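Side-chain contacts in tudor domain-containing protein 1 (Mus musculus, PDB 4B9W), which acts as a scaffold for arginine-methylated Piwi proteins in germline piRNA silencing of transposons, here through its third extended Tudor domain: residues Glu175-Ser180 / Pro184-Asp189; Gly30-His35 / Ala149-Cys154; Val21-Met26 / Ala153-Leu158; Leu42-Asp47 / Leu122-Gln127; Asp189-Ile192 / Leu196-Arg199. One frame throughout, in Å; residues are numbered along the deposited sequence.

Interactions 1, 2, 3 and 5 lie together in the SN-like half of the extended Tudor domain. Interaction 4 sits on the opposite side of the chain's centre from interactions 2 and 5, on the helix leading towards the Tudor barrel. Interactions 2 and 3 have centres about 6 Å apart and share helix 145-155. Interaction 1 touches interaction 2 where Ile187 CG2 packs on Phe151 CD1 at 3.7 Å. Interaction 5 continues helix 187-193 from interaction 1, and Leu191 and Leu196 pack on Arg150 of interaction 2. His35 links interaction 2 to Leu45 and Gln127 of interaction 4. The bound MILI peptide reaches interactions 2 and 3, through Glu31, Gln152, Met25 and Met26.

Interaction 1: Glu175-Ser180 / Pro184-Asp189; sequences ELTDLS and PKIISD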
# COMPACT_ATOMS: atom_id res chain seq x y z
N GLU A 175 -2.25 -9.38 -21.09
CA GLU A 175 -3.34 -10.22 -21.51
C GLU A 175 -2.89 -11.65 -21.21
O GLU A 175 -1.77 -12.05 -21.58
CB GLU A 175 -3.58 -10.01 -23.01
CG GLU A 175 -4.75 -10.75 -23.62
CD GLU A 175 -4.58 -10.96 -25.13
OE1 GLU A 175 -3.59 -11.63 -25.57
OE2 GLU A 175 -5.45 -10.47 -25.87
N LEU A 176 -3.74 -12.40 -20.50
CA LEU A 176 -3.44 -13.77 -20.03
C LEU A 176 -4.31 -14.77 -20.77
O LEU A 176 -5.54 -14.61 -20.84
CB LEU A 176 -3.72 -13.91 -18.54
CG LEU A 176 -2.75 -13.36 -17.49
CD1 LEU A 176 -3.13 -13.88 -16.11
CD2 LEU A 176 -1.30 -13.72 -17.80
N THR A 177 -3.69 -15.79 -21.33
CA THR A 177 -4.43 -16.82 -22.00
C THR A 177 -4.01 -18.18 -21.49
O THR A 177 -2.82 -18.49 -21.36
CB THR A 177 -4.24 -16.75 -23.54
OG1 THR A 177 -4.41 -15.40 -23.98
CG2 THR A 177 -5.23 -17.64 -24.25
N ASP A 178 -5.01 -18.99 -21.20
CA ASP A 178 -4.85 -20.38 -20.83
C ASP A 178 -4.80 -21.27 -22.10
O ASP A 178 -5.77 -21.36 -22.84
CB ASP A 178 -6.03 -20.74 -19.92
CG ASP A 178 -6.06 -22.20 -19.50
OD1 ASP A 178 -5.16 -22.98 -19.87
OD2 ASP A 178 -7.02 -22.55 -18.80
N LEU A 179 -3.66 -21.91 -22.33
CA LEU A 179 -3.45 -22.76 -23.50
C LEU A 179 -3.28 -24.23 -23.11
O LEU A 179 -2.67 -25.01 -23.83
CB LEU A 179 -2.22 -22.27 -24.28
CG LEU A 179 -2.36 -20.85 -24.83
CD1 LEU A 179 -1.04 -20.29 -25.33
CD2 LEU A 179 -3.40 -20.84 -25.93
N SER A 180 -3.85 -24.62 -21.97
CA SER A 180 -3.69 -25.96 -21.43
C SER A 180 -4.56 -26.96 -22.20
O SER A 180 -4.36 -28.16 -22.10
CB SER A 180 -4.02 -25.98 -19.93
OG SER A 180 -5.35 -25.57 -19.68
N PRO A 184 -8.25 -21.99 -26.56
CA PRO A 184 -7.65 -20.94 -25.76
C PRO A 184 -8.69 -20.17 -24.94
O PRO A 184 -9.83 -19.98 -25.39
CB PRO A 184 -6.94 -20.05 -26.78
CG PRO A 184 -7.27 -20.56 -28.13
CD PRO A 184 -8.20 -21.72 -28.00
N LYS A 185 -8.33 -19.81 -23.72
CA LYS A 185 -9.25 -19.10 -22.82
C LYS A 185 -8.54 -17.83 -22.36
O LYS A 185 -7.49 -17.89 -21.69
CB LYS A 185 -9.68 -20.02 -21.65
CG LYS A 185 -10.10 -21.43 -22.12
CD LYS A 185 -10.02 -22.61 -21.12
CE LYS A 185 -8.88 -23.67 -21.30
NZ LYS A 185 -7.86 -23.66 -22.43
N ILE A 186 -9.06 -16.69 -22.79
CA ILE A 186 -8.52 -15.39 -22.40
C ILE A 186 -9.22 -15.00 -21.11
O ILE A 186 -10.48 -14.85 -21.07
CB ILE A 186 -8.74 -14.31 -23.47
CG1 ILE A 186 -8.13 -14.78 -24.81
CG2 ILE A 186 -8.12 -12.98 -23.02
CD1 ILE A 186 -8.06 -13.71 -25.89
N ILE A 187 -8.43 -14.81 -20.06
CA ILE A 187 -8.98 -14.75 -18.72
C ILE A 187 -9.95 -13.56 -18.59
O ILE A 187 -11.06 -13.71 -18.05
CB ILE A 187 -7.85 -14.74 -17.66
CG1 ILE A 187 -6.87 -15.93 -17.85
CG2 ILE A 187 -8.44 -14.72 -16.26
CD1 ILE A 187 -7.52 -17.29 -18.00
N SER A 188 -9.57 -12.40 -19.13
CA SER A 188 -10.48 -11.23 -19.15
C SER A 188 -11.88 -11.53 -19.73
O SER A 188 -12.90 -11.10 -19.18
CB SER A 188 -9.83 -10.05 -19.90
OG SER A 188 -9.69 -10.32 -21.30
N ASP A 189 -11.93 -12.30 -20.83
CA ASP A 189 -13.20 -12.73 -21.40
C ASP A 189 -14.07 -13.35 -20.36
O ASP A 189 -15.26 -13.03 -20.27
CB ASP A 189 -13.01 -13.79 -22.51
CG ASP A 189 -14.34 -14.15 -23.21
OD1 ASP A 189 -14.92 -13.28 -23.90
OD2 ASP A 189 -14.82 -15.30 -23.04
O HOH W 1 -6.70 -11.85 -20.01
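Asp178 O is gripped twice by Lys185, through the backbone N at 3.1 Å and through the side-chain NZ, also at 3.1 Å. The site belongs to a beta hairpin, in which strand 171-178 runs antiparallel to the short strand 185-186. The NZ donor stands above the carbonyl plane, while the backbone N lies much nearer to it. Bends at chi3 (-107°) and chi4 (-2°) of the lysine bring NZ over the Asp178 carbonyl. Its NZ also bonds to Tyr183 O and Thr181 OG1 in the hairpin loop. The salt bridge to Asp178 OD1 is long.

Asp178 OD1 closes an Asx turn with Ser180 N at 3.0 Å. On its syn lone pair, Asp178 OD1 also takes the Ser180 OG hydroxyl at 2.6 Å.

Asp178 and Lys185 form a hydrogen-bonded pair, completed by Asp178 N to Lys185 O at 2.8 Å. Thr177 and Ile186 form the next, non-hydrogen-bonded pair, with their side chains on the other face. Ile186 is also the N-cap of helix 187-193. The first helical residue still bonds to the strand: Ile187 N donates to Leu176 O at 3.0 Å. Beside that bond, Ile187 CG1 packs against Leu176 CB at 3.8 Å.

Interaction 2: Gly30-His35 / Ala149-Cys154; sequences GEFYCH and ARFQAC
One face of the Phe32 ring receives the edge of Phe151 in a T-shaped stack. Phe151 CZ sits 3.5 Å above the Phe32 plane, over the ring centre. Phe151 CE2 lies beside it, nearest to Phe32 CD1 at 3.5 Å. In turn, Phe32 CD1 is near the plane of the Phe151 ring, at its edge. The centroids are 4.9 Å apart and the planes meet at 80°. The contact is buried and made wholly by these two side chains.

Phe151 extends from helix 145-155 with CG anti to its backbone N (chi1 180°), which carries the ring across to the sheet. Phe32 projects from strand 31-36 to meet it. Leu176 and Ile187 also pack on Phe151, as does Met26 from strand 18-26, so the ring is packed between helix and sheet.

The flanks of the contact face the bound peptide. Glu31 OE2 pairs with a basic side chain of the peptide, and Gln152 packs on an apolar one. The two rings join helix 145-155 to the curled sheet. A helix packed on such a sheet is consistent with the SN-like, OB-type part of an extended Tudor domain.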
# COMPACT_ATOMS: atom_id res chain seq x y z
N GLY A 30 -6.31 -6.30 -10.79
CA GLY A 30 -5.50 -5.12 -11.02
C GLY A 30 -4.14 -5.17 -10.36
O GLY A 30 -3.32 -4.23 -10.48
N GLU A 31 -3.89 -6.27 -9.66
CA GLU A 31 -2.70 -6.41 -8.86
C GLU A 31 -2.39 -7.88 -8.55
O GLU A 31 -2.86 -8.44 -7.56
CB GLU A 31 -2.91 -5.64 -7.57
CG GLU A 31 -1.72 -5.62 -6.64
CD GLU A 31 -2.04 -4.92 -5.32
OE1 GLU A 31 -3.24 -4.81 -4.94
OE2 GLU A 31 -1.09 -4.51 -4.66
N PHE A 32 -1.56 -8.47 -9.38
CA PHE A 32 -1.10 -9.80 -9.12
C PHE A 32 0.33 -9.92 -9.58
O PHE A 32 0.80 -9.10 -10.37
CB PHE A 32 -1.99 -10.86 -9.78
CG PHE A 32 -2.05 -10.77 -11.28
CD1 PHE A 32 -2.85 -9.83 -11.90
CD2 PHE A 32 -1.30 -11.65 -12.08
CE1 PHE A 32 -2.90 -9.74 -13.29
CE2 PHE A 32 -1.35 -11.57 -13.46
CZ PHE A 32 -2.16 -10.62 -14.06
N TYR A 33 1.02 -10.93 -9.08
CA TYR A 33 2.43 -11.08 -9.31
C TYR A 33 2.71 -12.37 -10.04
O TYR A 33 2.10 -13.40 -9.73
CB TYR A 33 3.16 -11.01 -7.97
CG TYR A 33 3.15 -9.62 -7.41
CD1 TYR A 33 2.03 -9.13 -6.75
CD2 TYR A 33 4.22 -8.77 -7.59
CE1 TYR A 33 2.00 -7.83 -6.26
CE2 TYR A 33 4.20 -7.48 -7.10
CZ TYR A 33 3.10 -7.02 -6.45
OH TYR A 33 3.08 -5.74 -5.97
N CYS A 34 3.61 -12.31 -11.01
CA CYS A 34 3.94 -13.48 -11.82
C CYS A 34 5.43 -13.74 -11.83
O CYS A 34 6.23 -12.80 -11.80
CB CYS A 34 3.49 -13.29 -13.27
SG CYS A 34 1.70 -13.27 -13.55
N HIS A 35 5.79 -15.02 -11.87
CA HIS A 35 7.07 -15.43 -12.37
C HIS A 35 6.96 -15.60 -13.86
O HIS A 35 6.10 -16.34 -14.35
CB HIS A 35 7.50 -16.74 -11.75
CG HIS A 35 7.78 -16.64 -10.28
ND1 HIS A 35 7.51 -17.66 -9.42
CD2 HIS A 35 8.32 -15.62 -9.52
CE1 HIS A 35 7.87 -17.30 -8.18
NE2 HIS A 35 8.36 -16.04 -8.24
N ALA A 149 -11.74 -13.95 -6.60
CA ALA A 149 -11.77 -15.40 -6.46
C ALA A 149 -12.03 -16.12 -7.80
O ALA A 149 -11.50 -17.23 -8.06
CB ALA A 149 -12.77 -15.82 -5.39
N ARG A 150 -12.82 -15.51 -8.67
CA ARG A 150 -13.02 -16.09 -9.99
C ARG A 150 -11.70 -16.07 -10.78
O ARG A 150 -11.31 -17.07 -11.37
CB ARG A 150 -14.15 -15.40 -10.77
CG ARG A 150 -14.40 -15.97 -12.17
CD ARG A 150 -14.40 -17.51 -12.20
NE ARG A 150 -15.66 -18.10 -11.75
CZ ARG A 150 -15.79 -19.22 -11.02
NH1 ARG A 150 -14.75 -19.93 -10.55
NH2 ARG A 150 -17.00 -19.63 -10.72
N PHE A 151 -11.01 -14.93 -10.75
CA PHE A 151 -9.71 -14.76 -11.38
C PHE A 151 -8.74 -15.84 -10.89
O PHE A 151 -8.12 -16.51 -11.70
CB PHE A 151 -9.19 -13.31 -11.13
CG PHE A 151 -7.83 -12.99 -11.74
CD1 PHE A 151 -7.43 -13.50 -12.97
CD2 PHE A 151 -6.98 -12.10 -11.09
CE1 PHE A 151 -6.19 -13.17 -13.51
CE2 PHE A 151 -5.74 -11.77 -11.62
CZ PHE A 151 -5.35 -12.31 -12.84
N GLN A 152 -8.65 -16.01 -9.56
CA GLN A 152 -7.77 -16.99 -8.91
C GLN A 152 -8.06 -18.42 -9.40
O GLN A 152 -7.14 -19.18 -9.72
CB GLN A 152 -7.95 -16.87 -7.38
CG GLN A 152 -7.39 -17.99 -6.54
CD GLN A 152 -5.90 -18.09 -6.63
OE1 GLN A 152 -5.22 -17.10 -6.91
NE2 GLN A 152 -5.37 -19.27 -6.36
N ALA A 153 -9.34 -18.76 -9.51
CA ALA A 153 -9.78 -20.06 -10.03
C ALA A 153 -9.40 -20.24 -11.52
O ALA A 153 -9.19 -21.37 -11.98
CB ALA A 153 -11.29 -20.26 -9.79
N CYS A 154 -9.25 -19.13 -12.27
CA CYS A 154 -8.70 -19.21 -13.65
C CYS A 154 -7.19 -19.42 -13.74
O CYS A 154 -6.71 -19.78 -14.80
CB CYS A 154 -8.97 -17.93 -14.45
SG CYS A 154 -10.70 -17.53 -14.67

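Interaction 3: Val21-Met26 / Ala153-Leu158; sequences VVVCMM and ACVVGL
Val23 holds CG1 opposite its backbone N (chi1 177°), which leaves CG2 as the branch that reaches Val155. Val155 sets CG1 opposite its carbonyl carbon (chi1 -49°). Its CG2 then falls between backbone N and carbonyl carbon, facing Val23. The pair joins strand 18-26 of the curled SN-like sheet to the C-terminal part of helix 145-155. Val23 CG2 lies 3.9 Å from Val155 CB and 4.0 Å from Val155 CG2. The two side chains cross at about a right angle, and only a small contact of branched carbons forms.

A type II beta turn runs from Val155 to Leu158. Gly157 takes a positive phi of 63° in it. The bond that closes the turn, from Leu158 N to Val155 O, is weak. The turn brings the Leu158 carbonyl back towards the strand, where Val22 CG1 touches Leu158 O at 3.9 Å. The Leu158 side chain leads away, and packs on Asp178 and Ser180 of the neighbouring hairpin.

Further along the strand, Cys24 and Met25 both face Tyr33 in a classic beta bulge. Met25 packs on the backbone of the bound peptide, and Met26 makes backbone hydrogen bonds with it.

The polar link between strand and turn is indirect. One water accepts from Val23 N at 3.0 Å. The same water donates to Val155 O at 3.0 Å and to Leu158 O at 2.6 Å.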
# COMPACT_ATOMS: atom_id res chain seq x y z
N VAL A 21 3.86 -17.55 -17.90
CA VAL A 21 3.86 -17.13 -16.52
C VAL A 21 3.19 -18.16 -15.63
O VAL A 21 2.37 -18.98 -16.08
CB VAL A 21 3.13 -15.78 -16.34
CG1 VAL A 21 3.79 -14.69 -17.18
CG2 VAL A 21 1.65 -15.91 -16.66
N VAL A 22 3.57 -18.13 -14.36
CA VAL A 22 2.84 -18.74 -13.27
C VAL A 22 2.62 -17.58 -12.31
O VAL A 22 3.54 -16.78 -12.08
CB VAL A 22 3.61 -19.89 -12.55
CG1 VAL A 22 3.53 -21.19 -13.36
CG2 VAL A 22 5.06 -19.50 -12.29
N VAL A 23 1.39 -17.45 -11.81
CA VAL A 23 1.05 -16.41 -10.86
C VAL A 23 1.59 -16.82 -9.48
O VAL A 23 1.26 -17.89 -8.99
CB VAL A 23 -0.48 -16.17 -10.85
CG1 VAL A 23 -0.87 -15.12 -9.81
CG2 VAL A 23 -0.95 -15.77 -12.26
N CYS A 24 2.45 -16.01 -8.88
CA CYS A 24 3.01 -16.34 -7.55
C CYS A 24 2.35 -15.56 -6.38
O CYS A 24 2.48 -15.92 -5.20
CB CYS A 24 4.53 -16.13 -7.55
SG CYS A 24 5.08 -14.50 -8.11
N MET A 25 1.67 -14.48 -6.69
CA MET A 25 0.92 -13.80 -5.63
C MET A 25 -0.26 -13.08 -6.27
O MET A 25 -0.22 -12.71 -7.44
CB MET A 25 1.84 -12.88 -4.82
CG MET A 25 1.18 -12.17 -3.62
SD MET A 25 0.69 -13.25 -2.26
CE MET A 25 -0.58 -12.21 -1.49
N MET A 26 -1.34 -12.96 -5.50
CA MET A 26 -2.61 -12.48 -6.02
C MET A 26 -3.29 -11.58 -5.00
O MET A 26 -3.41 -11.94 -3.83
CB MET A 26 -3.49 -13.67 -6.31
CG MET A 26 -4.95 -13.35 -6.54
SD MET A 26 -5.32 -12.86 -8.23
CE MET A 26 -6.76 -13.91 -8.44
N ALA A 153 -9.34 -18.76 -9.51
CA ALA A 153 -9.78 -20.06 -10.03
C ALA A 153 -9.40 -20.24 -11.52
O ALA A 153 -9.19 -21.37 -11.98
CB ALA A 153 -11.29 -20.26 -9.79
N CYS A 154 -9.25 -19.13 -12.27
CA CYS A 154 -8.70 -19.21 -13.65
C CYS A 154 -7.19 -19.42 -13.74
O CYS A 154 -6.71 -19.78 -14.80
CB CYS A 154 -8.97 -17.93 -14.45
SG CYS A 154 -10.70 -17.53 -14.67
N VAL A 155 -6.44 -19.14 -12.69
CA VAL A 155 -4.98 -19.24 -12.80
C VAL A 155 -4.36 -20.30 -11.89
O VAL A 155 -3.24 -20.75 -12.15
CB VAL A 155 -4.27 -17.88 -12.54
CG1 VAL A 155 -4.90 -16.77 -13.35
CG2 VAL A 155 -4.28 -17.52 -11.05
N VAL A 156 -5.05 -20.70 -10.81
CA VAL A 156 -4.44 -21.61 -9.84
C VAL A 156 -3.90 -22.91 -10.49
O VAL A 156 -4.57 -23.51 -11.32
CB VAL A 156 -5.41 -21.94 -8.69
CG1 VAL A 156 -6.59 -22.79 -9.19
CG2 VAL A 156 -4.67 -22.61 -7.54
N GLY A 157 -2.68 -23.33 -10.12
CA GLY A 157 -2.08 -24.58 -10.63
C GLY A 157 -1.83 -24.65 -12.14
O GLY A 157 -1.63 -25.73 -12.70
N LEU A 158 -1.79 -23.49 -12.78
CA LEU A 158 -1.77 -23.38 -14.24
C LEU A 158 -0.59 -22.51 -14.68
O LEU A 158 -0.26 -21.54 -14.02
CB LEU A 158 -3.07 -22.71 -14.71
CG LEU A 158 -3.58 -22.92 -16.13
CD1 LEU A 158 -3.61 -24.41 -16.53
CD2 LEU A 158 -4.98 -22.30 -16.24
O HOH W 2 -0.42 -19.79 -12.05

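Interaction 4: Leu42-Asp47 / Leu122-Gln127; sequences LEKLDD and LLLPFQ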
# COMPACT_ATOMS: atom_id res chain seq x y z
N LEU A 42 13.16 -19.68 -13.05
CA LEU A 42 12.76 -20.50 -11.93
C LEU A 42 13.98 -21.24 -11.36
O LEU A 42 14.13 -21.35 -10.15
CB LEU A 42 11.64 -21.49 -12.29
CG LEU A 42 10.21 -20.91 -12.41
CD1 LEU A 42 9.16 -22.02 -12.36
CD2 LEU A 42 9.94 -19.86 -11.33
N GLU A 43 14.87 -21.71 -12.23
CA GLU A 43 16.04 -22.45 -11.76
C GLU A 43 17.08 -21.53 -11.10
O GLU A 43 17.62 -21.86 -10.04
CB GLU A 43 16.68 -23.22 -12.91
CG GLU A 43 17.89 -24.00 -12.42
CD GLU A 43 18.47 -24.92 -13.46
OE1 GLU A 43 18.08 -24.81 -14.64
OE2 GLU A 43 19.34 -25.74 -13.08
N LYS A 44 17.37 -20.40 -11.73
CA LYS A 44 18.30 -19.43 -11.12
C LYS A 44 17.77 -18.92 -9.78
O LYS A 44 18.56 -18.72 -8.84
CB LYS A 44 18.53 -18.24 -12.06
CG LYS A 44 19.42 -18.54 -13.25
CD LYS A 44 19.29 -17.48 -14.33
CE LYS A 44 20.41 -17.55 -15.36
NZ LYS A 44 20.06 -16.70 -16.53
N LEU A 45 16.45 -18.72 -9.68
CA LEU A 45 15.84 -18.28 -8.43
C LEU A 45 15.92 -19.36 -7.33
O LEU A 45 16.23 -19.04 -6.19
CB LEU A 45 14.39 -17.87 -8.65
CG LEU A 45 13.62 -17.41 -7.42
CD1 LEU A 45 14.30 -16.19 -6.80
CD2 LEU A 45 12.18 -17.15 -7.85
N ASP A 46 15.65 -20.62 -7.67
CA ASP A 46 15.94 -21.76 -6.75
C ASP A 46 17.40 -21.77 -6.29
O ASP A 46 17.69 -21.96 -5.11
CB ASP A 46 15.68 -23.11 -7.45
CG ASP A 46 14.21 -23.45 -7.56
OD1 ASP A 46 13.39 -22.95 -6.75
OD2 ASP A 46 13.87 -24.25 -8.48
N ASP A 47 18.32 -21.58 -7.22
CA ASP A 47 19.75 -21.61 -6.86
C ASP A 47 20.15 -20.47 -5.91
O ASP A 47 20.90 -20.69 -4.95
CB ASP A 47 20.61 -21.61 -8.11
CG ASP A 47 20.50 -22.92 -8.90
OD1 ASP A 47 20.40 -24.00 -8.26
OD2 ASP A 47 20.50 -22.86 -10.15
N LEU A 122 22.36 -10.04 -5.60
CA LEU A 122 21.50 -9.07 -6.26
C LEU A 122 21.73 -9.04 -7.77
O LEU A 122 21.22 -8.18 -8.47
CB LEU A 122 21.73 -7.67 -5.69
CG LEU A 122 21.32 -7.36 -4.25
CD1 LEU A 122 21.80 -5.96 -3.90
CD2 LEU A 122 19.81 -7.46 -4.05
N LEU A 123 22.49 -10.01 -8.28
CA LEU A 123 22.72 -10.10 -9.73
C LEU A 123 21.48 -10.57 -10.51
O LEU A 123 21.16 -10.02 -11.56
CB LEU A 123 23.90 -11.04 -10.01
CG LEU A 123 25.21 -10.54 -9.40
CD1 LEU A 123 26.33 -11.56 -9.60
CD2 LEU A 123 25.58 -9.20 -10.01
N LEU A 124 20.80 -11.59 -10.00
CA LEU A 124 19.57 -12.07 -10.60
C LEU A 124 18.50 -10.97 -10.49
O LEU A 124 18.30 -10.40 -9.42
CB LEU A 124 19.11 -13.34 -9.89
CG LEU A 124 17.92 -14.09 -10.45
CD1 LEU A 124 18.28 -14.83 -11.75
CD2 LEU A 124 17.39 -15.03 -9.39
N PRO A 125 17.84 -10.63 -11.60
CA PRO A 125 16.79 -9.61 -11.50
C PRO A 125 15.70 -10.05 -10.53
O PRO A 125 15.45 -11.25 -10.41
CB PRO A 125 16.22 -9.51 -12.93
CG PRO A 125 17.32 -10.04 -13.80
CD PRO A 125 18.09 -11.04 -12.99
N PHE A 126 15.06 -9.10 -9.86
CA PHE A 126 13.91 -9.40 -9.03
C PHE A 126 12.78 -10.00 -9.86
O PHE A 126 12.44 -9.50 -10.94
CB PHE A 126 13.45 -8.17 -8.23
CG PHE A 126 14.45 -7.66 -7.21
CD1 PHE A 126 15.63 -8.35 -6.91
CD2 PHE A 126 14.20 -6.46 -6.52
CE1 PHE A 126 16.53 -7.85 -5.97
CE2 PHE A 126 15.11 -5.97 -5.57
CZ PHE A 126 16.27 -6.66 -5.31
N GLN A 127 12.20 -11.08 -9.34
CA GLN A 127 11.35 -11.99 -10.16
C GLN A 127 9.86 -11.86 -9.92
O GLN A 127 9.09 -12.39 -10.70
CB GLN A 127 11.74 -13.44 -9.90
CG GLN A 127 13.11 -13.85 -10.39
CD GLN A 127 13.26 -13.77 -11.90
OE1 GLN A 127 12.37 -14.17 -12.64
NE2 GLN A 127 14.42 -13.27 -12.36
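Leu124 presses both its methyls against helix 41-57, and this is the tight part of the contact. Leu124 CD1 meets Lys44 CB at 3.4 Å, closer than usual for two carbons. Leu124 CD2 lies against the helix backbone, 3.7 Å from Leu45 CA. A chi1 of -174° swings CG of the leucine directly away from its own backbone N. The side chain thus reaches out of its loop, and its two branches straddle the junction of Lys44 and Leu45. Leu48, one turn further along the helix, also touches Leu124.

The Leu45 side chain crosses that of Leu124 at about a right angle, and the packing is easier here. Leu45 CD1 stays 4.2 Å from Leu124 CD2. Leu45 CD2 stays 4.3 Å from Gln127 CB. Both Leu45 and Gln127 are buried, and His35 packs on each.

The solvent side belongs to Lys44. Its carbon chain starts over Leu124, with Lys44 CD 3.8 Å from Leu124 CD1, then runs out extended to bond through NZ to Asp39 O.

The loop also has polar contacts of its own. Gln127 NE2 donates to Pro125 O at 3.0 Å from above the carbonyl plane. Leu124 O accepts from Arg84 NH1 of the Tudor barrel. The contact joins loop 122-127 to helix 41-57, which is consistent with the linker helix between the Tudor barrel and the SN-like part of extended Tudor domains.

Interaction 5: Asp189-Ile192 / Leu196-Arg199; sequences DVLI and LVLR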
# COMPACT_ATOMS: atom_id res chain seq x y z
N ASP A 189 -11.93 -12.30 -20.83
CA ASP A 189 -13.20 -12.73 -21.40
C ASP A 189 -14.07 -13.35 -20.36
O ASP A 189 -15.26 -13.03 -20.27
CB ASP A 189 -13.01 -13.79 -22.51
CG ASP A 189 -14.34 -14.15 -23.21
OD1 ASP A 189 -14.92 -13.28 -23.90
OD2 ASP A 189 -14.82 -15.30 -23.04
N VAL A 190 -13.49 -14.26 -19.59
CA VAL A 190 -14.19 -14.96 -18.53
C VAL A 190 -14.80 -13.97 -17.57
O VAL A 190 -16.01 -14.03 -17.31
CB VAL A 190 -13.24 -15.89 -17.74
CG1 VAL A 190 -13.99 -16.59 -16.63
CG2 VAL A 190 -12.56 -16.89 -18.69
N LEU A 191 -13.98 -13.05 -17.05
CA LEU A 191 -14.44 -12.06 -16.06
C LEU A 191 -15.49 -11.08 -16.62
O LEU A 191 -16.39 -10.64 -15.88
CB LEU A 191 -13.25 -11.28 -15.49
CG LEU A 191 -12.16 -12.07 -14.75
CD1 LEU A 191 -11.18 -11.11 -14.07
CD2 LEU A 191 -12.73 -13.05 -13.73
N ILE A 192 -15.36 -10.71 -17.89
CA ILE A 192 -16.33 -9.80 -18.51
C ILE A 192 -17.65 -10.54 -18.73
O ILE A 192 -18.70 -10.08 -18.31
CB ILE A 192 -15.83 -9.22 -19.85
CG1 ILE A 192 -14.54 -8.41 -19.62
CG2 ILE A 192 -16.92 -8.35 -20.48
CD1 ILE A 192 -13.72 -8.17 -20.85
N LEU A 196 -18.44 -9.92 -13.76
CA LEU A 196 -17.66 -9.66 -12.56
C LEU A 196 -16.79 -8.41 -12.71
O LEU A 196 -16.34 -7.84 -11.71
CB LEU A 196 -16.78 -10.85 -12.24
CG LEU A 196 -17.52 -12.17 -12.07
CD1 LEU A 196 -16.52 -13.27 -11.77
CD2 LEU A 196 -18.58 -12.06 -10.98
N VAL A 197 -16.53 -8.01 -13.96
CA VAL A 197 -15.74 -6.80 -14.24
C VAL A 197 -16.28 -6.12 -15.50
O VAL A 197 -17.06 -6.71 -16.24
CB VAL A 197 -14.23 -7.10 -14.40
CG1 VAL A 197 -13.70 -7.93 -13.24
CG2 VAL A 197 -13.97 -7.81 -15.72
N LEU A 198 -15.90 -4.88 -15.72
CA LEU A 198 -16.40 -4.12 -16.84
C LEU A 198 -15.29 -3.90 -17.84
O LEU A 198 -14.14 -3.79 -17.43
CB LEU A 198 -16.94 -2.75 -16.39
CG LEU A 198 -18.35 -2.70 -15.81
CD1 LEU A 198 -18.75 -1.24 -15.72
CD2 LEU A 198 -19.33 -3.51 -16.66
N ARG A 199 -15.65 -3.83 -19.12
CA ARG A 199 -14.73 -3.44 -20.19
C ARG A 199 -14.08 -2.11 -19.87
O ARG A 199 -14.69 -1.24 -19.27
CB ARG A 199 -15.44 -3.29 -21.54
CG ARG A 199 -15.99 -4.57 -22.14
CD ARG A 199 -16.48 -4.33 -23.57
NE ARG A 199 -15.38 -4.08 -24.51
CZ ARG A 199 -14.77 -4.98 -25.29
NH1 ARG A 199 -15.12 -6.25 -25.28
NH2 ARG A 199 -13.77 -4.60 -26.08
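The C-terminal turn of helix 187-193 folds back on the chain that follows it, and Leu191 meets the returning chain with both its carbonyl and its side chain. Leu191 O accepts two backbone hydrogen bonds. Leu196 N donates to Leu191 O at 3.0 Å from a position almost straight out from the carbonyl. Val197 N donates to Leu191 O at 3.3 Å from well above the carbonyl plane. The N-H angles are 138° and 139°, so both bonds are bent. The carbonyl near the helix end is thereby tied to the returning chain, and the short link after the helix makes the bend.

This segment leads into strand 198-199, which pairs antiparallel with strand 136-137 in a small two-stranded sheet. Leu198 makes the backbone bond to Gln137, and Arg199 O accepts from Gln137 NE2.

On the returning chain, Val197 makes the larger apolar contact. Val197 CG2 sits 3.6 Å from Leu191 CB and 4.0 Å from Ile192 CG1, in the fork between two successive helix side chains. Val197 CG1 reaches the leucine tip, 4.1 Å from Leu191 CD1. Ile136 of the paired strand touches both Val197 and Ile192.

Leu196 meets the other branch of Leu191, with Leu196 CD1 4.3 Å from Leu191 CD2. Arg150 of helix 145-155 packs on both leucines. Farther out, Ile192 CG2 touches the aliphatic part of Arg199 at CG, 4.2 Å away.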